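Local coordinates for homocysteine S-methyltransferase (Escherichia coli, PDB 5DMM), which catalyses methyl transfer from S-methylmethionine, and less efficiently from S-adenosylmethionine, to homocysteine in a zinc-dependent reaction that yields methionine, at residues 139-143 with 144-148. Numbering follows the deposited sequence.
Sequences YHCSV and EAFQA. With ZN (zinc ion), chain D.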
loop_
_atom_site.group_PDB
_atom_site.type_symbol
_atom_site.label_atom_id
_atom_site.label_comp_id
_atom_site.label_asym_id
_atom_site.label_seq_id
_atom_site.Cartn_x
_atom_site.Cartn_y
_atom_site.Cartn_z
ATOM N N TYR A 139 17.239 -6.393 9.287
ATOM C CA TYR A 139 17.782 -7.322 8.322
ATOM C C TYR A 139 18.755 -6.585 7.413
ATOM O O TYR A 139 18.733 -5.341 7.327
ATOM C CB TYR A 139 16.673 -7.998 7.523
ATOM C CG TYR A 139 15.551 -7.116 7.000
ATOM C CD1 TYR A 139 14.279 -7.178 7.565
ATOM C CD2 TYR A 139 15.742 -6.269 5.908
ATOM C CE1 TYR A 139 13.239 -6.405 7.076
ATOM C CE2 TYR A 139 14.696 -5.486 5.413
ATOM C CZ TYR A 139 13.453 -5.571 6.000
ATOM O OH TYR A 139 12.408 -4.839 5.497
ATOM N N HIS A 140 19.628 -7.347 6.759
ATOM C CA HIS A 140 20.756 -6.760 6.049
ATOM C C HIS A 140 20.897 -7.331 4.642
ATOM O O HIS A 140 21.114 -8.531 4.473
ATOM C CB HIS A 140 22.051 -6.984 6.837
ATOM C CG HIS A 140 22.032 -6.380 8.209
ATOM N ND1 HIS A 140 22.364 -5.065 8.448
ATOM C CD2 HIS A 140 21.707 -6.911 9.411
ATOM C CE1 HIS A 140 22.251 -4.810 9.739
ATOM N NE2 HIS A 140 21.855 -5.916 10.346
ATOM N N CYS A 141 20.761 -6.461 3.644
ATOM C CA CYS A 141 20.956 -6.829 2.249
ATOM C C CYS A 141 21.757 -5.730 1.569
ATOM O O CYS A 141 21.643 -4.557 1.937
ATOM C CB CYS A 141 19.618 -7.019 1.523
ATOM S SG CYS A 141 18.531 -8.313 2.194
ATOM N N SER A 142 22.557 -6.094 0.571
ATOM C CA SER A 142 23.215 -5.083 -0.252
ATOM C C SER A 142 22.157 -4.309 -1.030
ATOM O O SER A 142 21.021 -4.773 -1.146
ATOM C CB SER A 142 24.218 -5.725 -1.214
ATOM O OG SER A 142 23.559 -6.617 -2.089
ATOM N N VAL A 143 22.516 -3.140 -1.552
ATOM C CA VAL A 143 21.586 -2.398 -2.396
ATOM C C VAL A 143 21.151 -3.284 -3.553
ATOM O O VAL A 143 19.973 -3.348 -3.885
ATOM C CB VAL A 143 22.199 -1.098 -2.953
ATOM C CG1 VAL A 143 21.245 -0.436 -3.934
ATOM C CG2 VAL A 143 22.555 -0.149 -1.835
ATOM N N GLU A 144 22.107 -3.993 -4.148
ATOM C CA GLU A 144 21.813 -4.867 -5.283
ATOM C C GLU A 144 20.849 -5.987 -4.929
ATOM O O GLU A 144 19.998 -6.371 -5.744
ATOM C CB GLU A 144 23.098 -5.486 -5.836
ATOM C CG GLU A 144 24.036 -4.494 -6.463
ATOM C CD GLU A 144 25.157 -4.084 -5.529
ATOM O OE1 GLU A 144 24.880 -3.835 -4.333
ATOM O OE2 GLU A 144 26.318 -4.021 -5.992
ATOM N N ALA A 145 21.007 -6.537 -3.726
ATOM C CA ALA A 145 20.152 -7.632 -3.276
ATOM C C ALA A 145 18.726 -7.142 -3.038
ATOM O O ALA A 145 17.765 -7.799 -3.436
ATOM C CB ALA A 145 20.711 -8.273 -2.003
ATOM N N PHE A 146 18.598 -5.999 -2.373
ATOM C CA PHE A 146 17.278 -5.385 -2.202
ATOM C C PHE A 146 16.651 -5.125 -3.564
ATOM O O PHE A 146 15.476 -5.415 -3.786
ATOM C CB PHE A 146 17.370 -4.056 -1.436
ATOM C CG PHE A 146 17.434 -4.202 0.065
ATOM C CD1 PHE A 146 16.587 -5.071 0.738
ATOM C CD2 PHE A 146 18.326 -3.429 0.802
ATOM C CE1 PHE A 146 16.642 -5.178 2.131
ATOM C CE2 PHE A 146 18.390 -3.534 2.189
ATOM C CZ PHE A 146 17.550 -4.405 2.853
ATOM N N GLN A 147 17.437 -4.547 -4.468
ATOM C CA GLN A 147 16.913 -4.203 -5.781
ATOM C C GLN A 147 16.557 -5.460 -6.583
ATOM O O GLN A 147 15.531 -5.482 -7.269
ATOM C CB GLN A 147 17.905 -3.303 -6.523
ATOM C CG GLN A 147 17.968 -1.892 -5.934
ATOM C CD GLN A 147 18.926 -0.971 -6.649
ATOM O OE1 GLN A 147 19.845 -1.424 -7.335
ATOM N NE2 GLN A 147 18.732 0.340 -6.481
ATOM N N ALA A 148 17.366 -6.513 -6.482
ATOM C CA ALA A 148 17.033 -7.778 -7.149
ATOM C C ALA A 148 15.751 -8.402 -6.593
ATOM O O ALA A 148 14.979 -9.026 -7.333
ATOM C CB ALA A 148 18.188 -8.768 -7.028
HETATM ZN ZN ZN D . 26.408 -3.068 -3.150
HETATM O O HOH W 1 25.683 -2.507 -0.802
HETATM O O HOH W 2 27.852 -4.561 -2.836
#
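Cys-141 lays its CB over one face of the Phe-146 ring, 3.5 Å from the centroid and 8° off the ring normal, a CH-pi contact. With SG anti to the carbonyl carbon (chi1 -60°), the thiol lies past CB, nearest CE1, and stands 4.2 Å from the same centroid, an oblique sulfur-aromatic contact. Tyr-139 meets the ring at its rim: its CE2 lies 3.8 Å from Phe-146 CE1, near the planes of both rings, so this is an edge contact, not a stack.

The start of the helix helps to place these groups. Ser-142 is the N-cap: its OG, between the backbone N and the carbonyl carbon, accepts from Ala-145 N at 3.0 Å in a bent bond. Its carbonyl O takes Phe-146 N at 3.0 Å in an almost straight bond (176°), tying the aromatic residue to the loop it packs on. One residue on, Val-143 O accepts from Gln-147 N, and Val-143 CG1 lies alongside the Gln-147 amide, 3.6 Å from CD.

Farther out, Ser-174, Glu-175 and Ala-178 of helix 173-183 touch Phe-146, while Tyr-139 OH hydrogen-bonds Glu-175 OE1, joining the loop to this helix, which follows helix 143-159 in the TIM barrel. Were Phe-146 replaced by an alanine, Cys-141 CB would probably lose the ring face it lies on and a gap would open between the loop and helix 173-183.

On the outer side, Glu-144 OE1 binds a zinc ion at 2.1 Å, with two waters. This metal is separate from the zinc of Asp-138 and His-140 and from the pocket zinc held by Cys-229 and Cys-295. The contact thus joins a mainly apolar inner side to a capped helix start; the zinc probably neutralises part of the glutamate's negative charge, which would also suit the helix N-terminus.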